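Local atomic coordinates of glycoside Hydrolase (Bacteroides uniformis, PDB entry 5TA0), a protein that probably cleaves agarose or related red-algal galactans as a glycoside hydrolase of a human gut symbiont, and binds the agarose fragment neoagarooctaose. Residues T54-Y59 and K119-N124; D108-L113 and G173-R178; R178-Y183 and E192-F197. All blocks are in the same frame, centred on the assembly; numbering follows the deposited sequence. Where two conformers were deposited one is given.

Interaction 1. Residues T54-Y59 and K119-N124. With EDO (1,2-ethanediol), chain J.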
loop_
_atom_site.group_PDB
_atom_site.type_symbol
_atom_site.label_atom_id
_atom_site.label_comp_id
_atom_site.label_asym_id
_atom_site.label_seq_id
_atom_site.Cartn_x
_atom_site.Cartn_y
_atom_site.Cartn_z
ATOM N N THR A 54 -8.117 -15.676 2.330
ATOM C CA THR A 54 -9.557 -15.730 2.138
ATOM C C THR A 54 -10.154 -16.457 3.333
ATOM O O THR A 54 -9.459 -17.203 4.047
ATOM C CB THR A 54 -9.957 -16.497 0.863
ATOM O OG1 THR A 54 -9.377 -17.803 0.914
ATOM C CG2 THR A 54 -9.488 -15.771 -0.382
ATOM N N ILE A 55 -11.447 -16.253 3.550
ATOM C CA ILE A 55 -12.154 -16.942 4.642
ATOM C C ILE A 55 -12.320 -18.443 4.440
ATOM O O ILE A 55 -12.505 -19.170 5.418
ATOM C CB ILE A 55 -13.531 -16.293 4.949
ATOM C CG1 ILE A 55 -14.520 -16.481 3.791
ATOM C CG2 ILE A 55 -13.352 -14.832 5.310
ATOM C CD1 ILE A 55 -15.903 -15.940 4.086
ATOM N N ASN A 56 -12.190 -18.911 3.195
ATOM C CA ASN A 56 -12.522 -20.299 2.837
ATOM C C ASN A 56 -11.324 -21.179 2.522
ATOM O O ASN A 56 -11.492 -22.355 2.257
ATOM C CB ASN A 56 -13.578 -20.378 1.725
ATOM C CG ASN A 56 -13.167 -19.659 0.463
ATOM O OD1 ASN A 56 -12.683 -18.525 0.502
ATOM N ND2 ASN A 56 -13.378 -20.299 -0.664
ATOM N N GLU A 57 -10.112 -20.640 2.543
ATOM C CA GLU A 57 -8.950 -21.507 2.307
ATOM C C GLU A 57 -8.990 -22.621 3.391
ATOM O O GLU A 57 -9.318 -22.363 4.549
ATOM C CB GLU A 57 -7.641 -20.704 2.225
ATOM C CG GLU A 57 -7.291 -19.822 3.377
ATOM C CD GLU A 57 -5.928 -19.212 3.202
ATOM O OE1 GLU A 57 -4.970 -19.937 3.505
ATOM O OE2 GLU A 57 -5.819 -18.042 2.762
ATOM N N ASN A 58 -8.629 -23.837 2.963
ATOM C CA ASN A 58 -8.728 -25.018 3.832
ATOM C C ASN A 58 -7.699 -25.041 4.969
ATOM O O ASN A 58 -7.842 -25.785 5.933
ATOM C CB ASN A 58 -8.798 -26.359 3.039
ATOM C CG ASN A 58 -7.518 -26.736 2.296
ATOM O OD1 ASN A 58 -6.439 -26.226 2.567
ATOM N ND2 ASN A 58 -7.662 -27.674 1.351
ATOM N N TYR A 59 -6.698 -24.177 4.863
ATOM C CA TYR A 59 -5.632 -24.056 5.852
ATOM C C TYR A 59 -6.113 -23.540 7.217
ATOM O O TYR A 59 -5.431 -23.727 8.215
ATOM C CB TYR A 59 -4.502 -23.153 5.325
ATOM C CG TYR A 59 -3.726 -23.675 4.133
ATOM C CD1 TYR A 59 -3.432 -25.055 3.978
ATOM C CD2 TYR A 59 -3.244 -22.793 3.163
ATOM C CE1 TYR A 59 -2.702 -25.512 2.903
ATOM C CE2 TYR A 59 -2.501 -23.255 2.084
ATOM C CZ TYR A 59 -2.246 -24.616 1.962
ATOM O OH TYR A 59 -1.500 -25.045 0.884
ATOM N N LYS A 119 -20.425 -24.996 -5.823
ATOM C CA LYS A 119 -21.088 -25.997 -4.966
ATOM C C LYS A 119 -20.304 -26.214 -3.679
ATOM O O LYS A 119 -20.915 -26.262 -2.590
ATOM C CB LYS A 119 -21.318 -27.313 -5.722
ATOM C CG LYS A 119 -22.017 -28.376 -4.900
ATOM C CD LYS A 119 -22.366 -29.578 -5.754
ATOM C CE LYS A 119 -22.844 -30.749 -4.910
ATOM N NZ LYS A 119 -23.549 -31.743 -5.767
ATOM N N ARG A 120 -18.980 -26.306 -3.777
ATOM C CA ARG A 120 -18.136 -26.473 -2.606
ATOM C C ARG A 120 -18.243 -25.277 -1.665
ATOM O O ARG A 120 -18.294 -25.458 -0.452
ATOM C CB ARG A 120 -16.682 -26.721 -3.000
ATOM C CG ARG A 120 -15.804 -27.106 -1.824
ATOM C CD ARG A 120 -14.686 -28.058 -2.220
ATOM N NE ARG A 120 -13.608 -27.395 -2.939
ATOM C CZ ARG A 120 -13.497 -27.366 -4.263
ATOM N NH1 ARG A 120 -14.405 -27.970 -5.022
ATOM N NH2 ARG A 120 -12.481 -26.722 -4.825
ATOM N N TYR A 121 -18.296 -24.059 -2.209
ATOM C CA TYR A 121 -18.482 -22.865 -1.373
ATOM C C TYR A 121 -19.848 -22.885 -0.665
ATOM O O TYR A 121 -19.938 -22.643 0.553
ATOM C CB TYR A 121 -18.306 -21.561 -2.185
ATOM C CG TYR A 121 -18.310 -20.372 -1.265
ATOM C CD1 TYR A 121 -17.132 -19.879 -0.713
ATOM C CD2 TYR A 121 -19.514 -19.757 -0.873
ATOM C CE1 TYR A 121 -17.161 -18.834 0.173
ATOM C CE2 TYR A 121 -19.540 -18.726 0.022
ATOM C CZ TYR A 121 -18.350 -18.243 0.545
ATOM O OH TYR A 121 -18.366 -17.197 1.451
ATOM N N VAL A 122 -20.889 -23.195 -1.428
ATOM C CA VAL A 122 -22.250 -23.271 -0.911
ATOM C C VAL A 122 -22.371 -24.261 0.250
ATOM O O VAL A 122 -23.079 -23.967 1.220
ATOM C CB VAL A 122 -23.216 -23.626 -2.065
ATOM C CG1 VAL A 122 -24.568 -24.121 -1.544
ATOM C CG2 VAL A 122 -23.384 -22.420 -2.985
ATOM N N GLN A 123 -21.684 -25.394 0.155
ATOM C CA GLN A 123 -21.715 -26.413 1.217
ATOM C C GLN A 123 -20.846 -26.067 2.418
ATOM O O GLN A 123 -20.995 -26.663 3.496
ATOM C CB GLN A 123 -21.318 -27.785 0.663
ATOM C CG GLN A 123 -22.344 -28.316 -0.333
ATOM C CD GLN A 123 -21.934 -29.601 -1.033
ATOM O OE1 GLN A 123 -20.759 -29.951 -1.106
ATOM N NE2 GLN A 123 -22.915 -30.298 -1.580
ATOM N N ASN A 124 -19.945 -25.094 2.268
ATOM C CA ASN A 124 -19.001 -24.724 3.326
ATOM C C ASN A 124 -19.651 -23.688 4.238
ATOM O O ASN A 124 -19.222 -22.547 4.355
ATOM C CB ASN A 124 -17.693 -24.209 2.701
ATOM C CG ASN A 124 -16.532 -24.215 3.668
ATOM O OD1 ASN A 124 -16.670 -24.562 4.842
ATOM N ND2 ASN A 124 -15.338 -23.839 3.165
HETATM C C1 EDO J . -11.501 -18.404 -3.864
HETATM O O1 EDO J . -12.433 -18.557 -2.800
HETATM C C2 EDO J . -11.335 -16.936 -4.161
HETATM O O2 EDO J . -12.477 -16.423 -4.845
HETATM O O HOH W 1 -12.813 -23.809 4.322
#
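Asn-56 sets its side-chain amide against the rim of the Tyr-121 ring, joining the loop after strand 50-51, the first strand of the parallel alpha/beta barrel, to the last turn of helix 107-123. Asn-56 ND2 lies in the ring plane, 3.8 Å from Tyr-121 CD1, while the amide itself is turned 77° against the ring, so the two flat groups meet at an edge and do not stack. Asn-56 holds CG between its backbone N and carbonyl carbon (chi1 58°), which swings the amide across the ring edge. Asn-56 ND2 also donates to O1 of a bound ethanediol, probably from the crystallisation liquor, at 2.9 Å and with a fairly straight N-H...O angle of 160°. In this crystal the diol probably helps fix the rotation of the amide.

Further out along the ring, Ile-55 brings its terminal CD1 to 3.8 Å from Tyr-121 OH. This is a van der Waals touch of a methyl group; the hydroxyl itself is hydrogen-bonded to Glu-131 OE1, and the ring of His-128 packs on that of Tyr-121 at a shallow angle.

Within 54-59 the turn is drawn together by two weak hydrogen bonds that answer each other: Thr-54 N to Glu-57 OE2, and Glu-57 N to Thr-54 OG1. The side chain of Asn-56 lies near the bound oligosaccharide but does not touch it.

Three residues on from Tyr-121, Asn-124 gives OD1 to Lys-126 and turns its amide nitrogen to the loop. Asn-124 ND2 lies 4.1 Å from Asn-56 CB. Asn-124 ND2 also donates to water 1 at 2.8 Å, and water 1 in turn donates to Asn-56 O at 2.9 Å.

Interaction 2. Residues D108-L113 and G173-R178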
loop_
_atom_site.group_PDB
_atom_site.type_symbol
_atom_site.label_atom_id
_atom_site.label_comp_id
_atom_site.label_asym_id
_atom_site.label_seq_id
_atom_site.Cartn_x
_atom_site.Cartn_y
_atom_site.Cartn_z
ATOM N N ASP A 108 -18.653 -24.073 -21.918
ATOM C CA ASP A 108 -19.340 -25.118 -21.140
ATOM C C ASP A 108 -18.441 -25.718 -20.073
ATOM O O ASP A 108 -18.852 -25.888 -18.930
ATOM C CB ASP A 108 -19.830 -26.239 -22.060
ATOM C CG ASP A 108 -20.937 -25.813 -22.978
ATOM O OD1 ASP A 108 -21.825 -25.031 -22.585
ATOM O OD2 ASP A 108 -20.946 -26.301 -24.126
ATOM N N ASP A 109 -17.207 -26.063 -20.427
ATOM C CA ASP A 109 -16.309 -26.642 -19.450
ATOM C C ASP A 109 -15.949 -25.613 -18.369
ATOM O O ASP A 109 -15.841 -25.943 -17.183
ATOM C CB ASP A 109 -15.041 -27.185 -20.067
ATOM C CG ASP A 109 -14.324 -28.119 -19.139
ATOM O OD1 ASP A 109 -14.970 -29.078 -18.606
ATOM O OD2 ASP A 109 -13.113 -27.965 -18.910
ATOM N N LEU A 110 -15.799 -24.367 -18.771
ATOM C CA LEU A 110 -15.559 -23.306 -17.783
ATOM C C LEU A 110 -16.715 -23.177 -16.801
ATOM O O LEU A 110 -16.513 -23.114 -15.593
ATOM C CB LEU A 110 -15.299 -21.994 -18.510
ATOM C CG LEU A 110 -14.922 -20.788 -17.656
ATOM C CD1 LEU A 110 -13.762 -21.065 -16.695
ATOM C CD2 LEU A 110 -14.554 -19.644 -18.575
ATOM N N ALA A 111 -17.937 -23.167 -17.319
ATOM C CA ALA A 111 -19.111 -23.141 -16.436
ATOM C C ALA A 111 -19.128 -24.356 -15.490
ATOM O O ALA A 111 -19.460 -24.205 -14.300
ATOM C CB ALA A 111 -20.398 -23.068 -17.240
ATOM N N ARG A 112 -18.750 -25.528 -15.987
ATOM C CA ARG A 112 -18.745 -26.746 -15.179
ATOM C C ARG A 112 -17.721 -26.691 -14.045
ATOM O O ARG A 112 -18.034 -27.013 -12.895
ATOM C CB ARG A 112 -18.493 -27.968 -16.060
ATOM C CG ARG A 112 -18.653 -29.295 -15.338
ATOM C CD ARG A 112 -18.185 -30.467 -16.194
ATOM N NE ARG A 112 -16.785 -30.375 -16.629
ATOM C CZ ARG A 112 -15.736 -30.807 -15.926
ATOM N NH1 ARG A 112 -15.921 -31.347 -14.727
ATOM N NH2 ARG A 112 -14.503 -30.699 -16.411
ATOM N N LEU A 113 -16.501 -26.263 -14.352
ATOM C CA LEU A 113 -15.467 -26.153 -13.315
ATOM C C LEU A 113 -15.840 -25.098 -12.276
ATOM O O LEU A 113 -15.701 -25.315 -11.066
ATOM C CB LEU A 113 -14.108 -25.815 -13.918
ATOM C CG LEU A 113 -13.476 -26.937 -14.729
ATOM C CD1 LEU A 113 -12.163 -26.471 -15.317
ATOM C CD2 LEU A 113 -13.235 -28.186 -13.907
ATOM N N GLY A 173 -9.471 -12.169 -21.750
ATOM C CA GLY A 173 -10.530 -11.378 -21.145
ATOM C C GLY A 173 -11.874 -12.094 -21.024
ATOM O O GLY A 173 -12.571 -11.947 -20.032
ATOM N N GLU A 174 -12.228 -12.820 -22.065
ATOM C CA GLU A 174 -13.456 -13.600 -22.031
ATOM C C GLU A 174 -13.371 -14.652 -20.938
ATOM O O GLU A 174 -14.329 -14.856 -20.201
ATOM C CB GLU A 174 -13.759 -14.242 -23.378
ATOM C CG GLU A 174 -15.027 -15.059 -23.334
ATOM C CD GLU A 174 -15.404 -15.724 -24.637
ATOM O OE1 GLU A 174 -15.881 -16.873 -24.554
ATOM O OE2 GLU A 174 -15.307 -15.095 -25.706
ATOM N N PHE A 175 -12.228 -15.340 -20.836
ATOM C CA PHE A 175 -12.047 -16.281 -19.740
ATOM C C PHE A 175 -12.322 -15.578 -18.401
ATOM O O PHE A 175 -13.034 -16.099 -17.532
ATOM C CB PHE A 175 -10.622 -16.891 -19.756
ATOM C CG PHE A 175 -10.259 -17.520 -18.438
ATOM C CD1 PHE A 175 -10.777 -18.768 -18.065
ATOM C CD2 PHE A 175 -9.478 -16.839 -17.526
ATOM C CE1 PHE A 175 -10.519 -19.281 -16.801
ATOM C CE2 PHE A 175 -9.235 -17.362 -16.272
ATOM C CZ PHE A 175 -9.735 -18.578 -15.923
ATOM N N TYR A 176 -11.684 -14.429 -18.197
ATOM C CA TYR A 176 -11.800 -13.749 -16.892
ATOM C C TYR A 176 -13.240 -13.319 -16.612
ATOM O O TYR A 176 -13.773 -13.521 -15.512
ATOM C CB TYR A 176 -10.849 -12.558 -16.872
ATOM C CG TYR A 176 -10.474 -11.956 -15.533
ATOM C CD1 TYR A 176 -10.755 -12.561 -14.293
ATOM C CD2 TYR A 176 -9.749 -10.767 -15.508
ATOM C CE1 TYR A 176 -10.312 -12.002 -13.098
ATOM C CE2 TYR A 176 -9.300 -10.217 -14.312
ATOM C CZ TYR A 176 -9.596 -10.826 -13.112
ATOM O OH TYR A 176 -9.177 -10.330 -11.904
ATOM N N GLY A 177 -13.880 -12.710 -17.608
ATOM C CA GLY A 177 -15.280 -12.280 -17.431
ATOM C C GLY A 177 -16.215 -13.458 -17.174
ATOM O O GLY A 177 -17.070 -13.386 -16.291
ATOM N N ARG A 178 -16.055 -14.546 -17.918
ATOM C CA ARG A 178 -16.911 -15.725 -17.715
ATOM C C ARG A 178 -16.645 -16.349 -16.358
ATOM O O ARG A 178 -17.559 -16.761 -15.664
ATOM C CB ARG A 178 -16.734 -16.754 -18.813
ATOM C CG ARG A 178 -17.312 -16.362 -20.161
ATOM C CD ARG A 178 -17.132 -17.521 -21.123
ATOM N NE ARG A 178 -17.764 -17.252 -22.401
ATOM C CZ ARG A 178 -19.067 -17.311 -22.630
ATOM N NH1 ARG A 178 -19.891 -17.702 -21.685
ATOM N NH2 ARG A 178 -19.529 -16.965 -23.833
#
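Leu-110 reaches from helix 107-123 to helix 170-183 and ends between Phe-175 and Arg-178, two residues one turn apart. Its CB points at the facing helix, and with CG anti to the backbone N (chi1 -175°) the chain carries straight on across the gap; CB and CG do the spanning, and the touching is left to the two methyls. Leu-110 CD1 settles 3.7 Å from Phe-175 CE1, with the leucine and the phenylalanine running at about a right angle to each other. Leu-110 CD2 parts from it to press on Arg-178 CB at 3.6 Å, and also comes within 3.9 Å of Phe-175 CD1, so the ring corner sits against both branches of the fork.

These two helices belong to the outer helical layer of the alpha/beta barrel, and strand 134-140 lies between them along the chain. Helix 86-94 packs in beside them: Val-91 touches Leu-110, while Ile-88 and Leu-92 touch Phe-175. An alanine in place of Leu-110 would take away both methyls and is likely to open a gap between the helices, with the Phe-175 ring freer to shift.

Arg-178 gives the leucine only the start of its side chain. Beyond CB it runs extended from CG to NE, back along its own helix, where Arg-178 NE donates to Glu-174 OE1 at 2.9 Å in a nearly straight (168°) salt bridge. The carboxylate oxygen is met from above its plane, though it lies close to the plane of the guanidinium group. Glu-174 OE1 has a second cationic partner, NH1 of Arg-101.

Interaction 3. Residues R178-Y183 and E192-F197. With EDO (1,2-ethanediol), chain J.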
loop_
_atom_site.group_PDB
_atom_site.type_symbol
_atom_site.label_atom_id
_atom_site.label_comp_id
_atom_site.label_asym_id
_atom_site.label_seq_id
_atom_site.Cartn_x
_atom_site.Cartn_y
_atom_site.Cartn_z
ATOM N N ARG A 178 -16.055 -14.546 -17.918
ATOM C CA ARG A 178 -16.911 -15.725 -17.715
ATOM C C ARG A 178 -16.645 -16.349 -16.358
ATOM O O ARG A 178 -17.559 -16.761 -15.664
ATOM C CB ARG A 178 -16.734 -16.754 -18.813
ATOM C CG ARG A 178 -17.312 -16.362 -20.161
ATOM C CD ARG A 178 -17.132 -17.521 -21.123
ATOM N NE ARG A 178 -17.764 -17.252 -22.401
ATOM C CZ ARG A 178 -19.067 -17.311 -22.630
ATOM N NH1 ARG A 178 -19.891 -17.702 -21.685
ATOM N NH2 ARG A 178 -19.529 -16.965 -23.833
ATOM N N TYR A 179 -15.380 -16.424 -15.958
ATOM C CA TYR A 179 -15.050 -16.987 -14.655
ATOM C C TYR A 179 -15.812 -16.259 -13.550
ATOM O O TYR A 179 -16.424 -16.885 -12.660
ATOM C CB TYR A 179 -13.526 -16.869 -14.396
ATOM C CG TYR A 179 -13.114 -17.402 -13.046
ATOM C CD1 TYR A 179 -13.104 -16.573 -11.932
ATOM C CD2 TYR A 179 -12.792 -18.735 -12.891
ATOM C CE1 TYR A 179 -12.791 -17.069 -10.672
ATOM C CE2 TYR A 179 -12.424 -19.244 -11.648
ATOM C CZ TYR A 179 -12.443 -18.416 -10.543
ATOM O OH TYR A 179 -12.113 -18.892 -9.302
ATOM N N ILE A 180 -15.737 -14.945 -13.560
ATOM C CA ILE A 180 -16.369 -14.116 -12.530
ATOM C C ILE A 180 -17.881 -14.368 -12.539
ATOM O O ILE A 180 -18.489 -14.618 -11.488
ATOM C CB ILE A 180 -16.041 -12.618 -12.710
ATOM C CG1 ILE A 180 -14.543 -12.342 -12.525
ATOM C CG2 ILE A 180 -16.855 -11.747 -11.759
ATOM C CD1 ILE A 180 -14.087 -11.075 -13.206
ATOM N N LYS A 181 -18.477 -14.367 -13.731
ATOM C CA LYS A 181 -19.928 -14.544 -13.859
ATOM C C LYS A 181 -20.389 -15.919 -13.393
ATOM O O LYS A 181 -21.454 -16.041 -12.773
ATOM C CB LYS A 181 -20.292 -14.339 -15.316
ATOM C CG LYS A 181 -21.783 -14.505 -15.612
ATOM C CD LYS A 181 -22.056 -14.162 -17.073
ATOM C CE LYS A 181 -23.525 -14.383 -17.476
ATOM N NZ LYS A 181 -23.913 -15.817 -17.553
ATOM N N GLU A 182 -19.614 -16.958 -13.702
ATOM C CA GLU A 182 -20.003 -18.353 -13.441
ATOM C C GLU A 182 -19.745 -18.777 -12.002
ATOM O O GLU A 182 -20.562 -19.479 -11.390
ATOM C CB GLU A 182 -19.272 -19.324 -14.385
ATOM C CG GLU A 182 -19.550 -19.158 -15.884
ATOM C CD GLU A 182 -20.899 -19.629 -16.352
ATOM O OE1 GLU A 182 -21.741 -20.062 -15.539
ATOM O OE2 GLU A 182 -21.090 -19.559 -17.590
ATOM N N TYR A 183 -18.628 -18.368 -11.423
ATOM C CA TYR A 183 -18.269 -18.841 -10.095
ATOM C C TYR A 183 -18.980 -18.078 -8.960
ATOM O O TYR A 183 -19.490 -18.705 -8.028
ATOM C CB TYR A 183 -16.739 -18.760 -9.896
ATOM C CG TYR A 183 -16.362 -19.068 -8.462
ATOM C CD1 TYR A 183 -16.670 -20.301 -7.898
ATOM C CD2 TYR A 183 -15.791 -18.095 -7.635
ATOM C CE1 TYR A 183 -16.398 -20.572 -6.575
ATOM C CE2 TYR A 183 -15.504 -18.363 -6.300
ATOM C CZ TYR A 183 -15.815 -19.613 -5.773
ATOM O OH TYR A 183 -15.601 -19.910 -4.445
ATOM N N GLU A 192 -20.123 -17.608 -3.457
ATOM C CA GLU A 192 -19.199 -16.628 -2.884
ATOM C C GLU A 192 -19.532 -15.222 -3.379
ATOM O O GLU A 192 -19.758 -15.024 -4.557
ATOM C CB GLU A 192 -17.775 -17.003 -3.290
ATOM C CG GLU A 192 -16.736 -16.079 -2.681
ATOM C CD GLU A 192 -15.308 -16.511 -2.928
ATOM O OE1 GLU A 192 -15.021 -17.705 -3.081
ATOM O OE2 GLU A 192 -14.426 -15.605 -2.910
ATOM N N PRO A 193 -19.540 -14.220 -2.500
ATOM C CA PRO A 193 -19.751 -12.866 -2.972
ATOM C C PRO A 193 -18.789 -12.427 -4.074
ATOM O O PRO A 193 -17.621 -12.823 -4.090
ATOM C CB PRO A 193 -19.555 -12.021 -1.708
ATOM C CG PRO A 193 -19.940 -12.962 -0.615
ATOM C CD PRO A 193 -19.421 -14.278 -1.030
ATOM N N LYS A 194 -19.276 -11.620 -5.002
ATOM C CA LYS A 194 -18.437 -11.092 -6.074
ATOM C C LYS A 194 -17.239 -10.339 -5.492
ATOM O O LYS A 194 -17.318 -9.734 -4.423
ATOM C CB LYS A 194 -19.224 -10.140 -6.983
ATOM C CG LYS A 194 -20.367 -10.784 -7.741
ATOM C CD LYS A 194 -19.915 -11.410 -9.038
ATOM C CE LYS A 194 -21.031 -12.323 -9.557
ATOM N NZ LYS A 194 -20.687 -13.107 -10.762
ATOM N N PRO A 195 -16.102 -10.379 -6.207
ATOM C CA PRO A 195 -14.973 -9.541 -5.769
ATOM C C PRO A 195 -15.297 -8.070 -5.741
ATOM O O PRO A 195 -16.081 -7.582 -6.569
ATOM C CB PRO A 195 -13.869 -9.852 -6.792
ATOM C CG PRO A 195 -14.497 -10.554 -7.882
ATOM C CD PRO A 195 -15.835 -11.063 -7.481
ATOM N N GLY A 196 -14.691 -7.349 -4.798
ATOM C CA GLY A 196 -14.766 -5.901 -4.822
ATOM C C GLY A 196 -13.932 -5.247 -5.900
ATOM O O GLY A 196 -14.235 -4.151 -6.366
ATOM N N PHE A 197 -12.836 -5.930 -6.300
ATOM C CA PHE A 197 -11.847 -5.371 -7.222
ATOM C C PHE A 197 -11.260 -6.496 -8.048
ATOM O O PHE A 197 -10.930 -7.551 -7.503
ATOM C CB PHE A 197 -10.698 -4.720 -6.447
ATOM C CG PHE A 197 -11.121 -3.619 -5.529
ATOM C CD1 PHE A 197 -11.146 -2.303 -5.951
ATOM C CD2 PHE A 197 -11.548 -3.913 -4.236
ATOM C CE1 PHE A 197 -11.530 -1.291 -5.072
ATOM C CE2 PHE A 197 -11.983 -2.901 -3.389
ATOM C CZ PHE A 197 -11.962 -1.603 -3.810
HETATM C C1 EDO J . -11.501 -18.404 -3.864
HETATM O O1 EDO J . -12.433 -18.557 -2.800
HETATM C C2 EDO J . -11.335 -16.936 -4.161
HETATM O O2 EDO J . -12.477 -16.423 -4.845
HETATM O O HOH W 2 -23.197 -13.831 -11.905
HETATM O O HOH W 3 -19.165 -19.427 -5.399
#
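Tyr-183 and Glu-192 make the tight end of this contact, where helix 170-183 closes on the loop that follows it. Tyr-183 OH donates to Glu-192 OE1 at 2.7 Å, on the anti side and tilted 26° out of the carboxylate plane, which stands 84° from that of the ring. Glu-192 keeps CG opposite its backbone N (chi1 -177°) and stays extended beyond it, which brings OE1 to the ring edge; both oxygens also meet the ethanediol, whose O1 donates to OE1 and O2 to OE2. Water 3 sits over one ring face and links Tyr-183 O with Glu-192 N.

Toward solvent the fit is slacker. Lys-194 bends at chi2 and runs past Ile-180, where Lys-194 CD passes 4.1 Å from Ile-180 CG2. Lys-194 NZ then donates to Ile-180 O at 2.8 Å, from above the carbonyl plane. Water 2 carries the same ammonium on to Lys-181 O, beside the exposed Lys-181 side chain.

The loop leads into strand 197-199 of the barrel, making this an alpha-to-beta connection. Strand 134-140 lies beneath, with Leu-138 touching both Ile-180 and Pro-195; helix 86-94 meets Tyr-183 through Met-87, and helix 107-123 flanks Glu-182.

In the fold
Interactions 1 and 2 use two parts of helix 107-123, its C-terminal end and an earlier turn; interactions 2 and 3 divide helix 170-183 and share Arg-178. Interaction 2 is the buried one, apolar across the gap between two helices. The other two are partly buried, each involves a loop, and each adds water and polar side chains to its packing. Interactions 1 and 3 also meet directly: Tyr-121 CD2 lies 3.4 Å from Glu-192 N, and one ethanediol is hydrogen-bonded to both Asn-56 and Glu-192. Between interactions 2 and 3, Ala-111 packs on Glu-182, continuing the helix-helix seam.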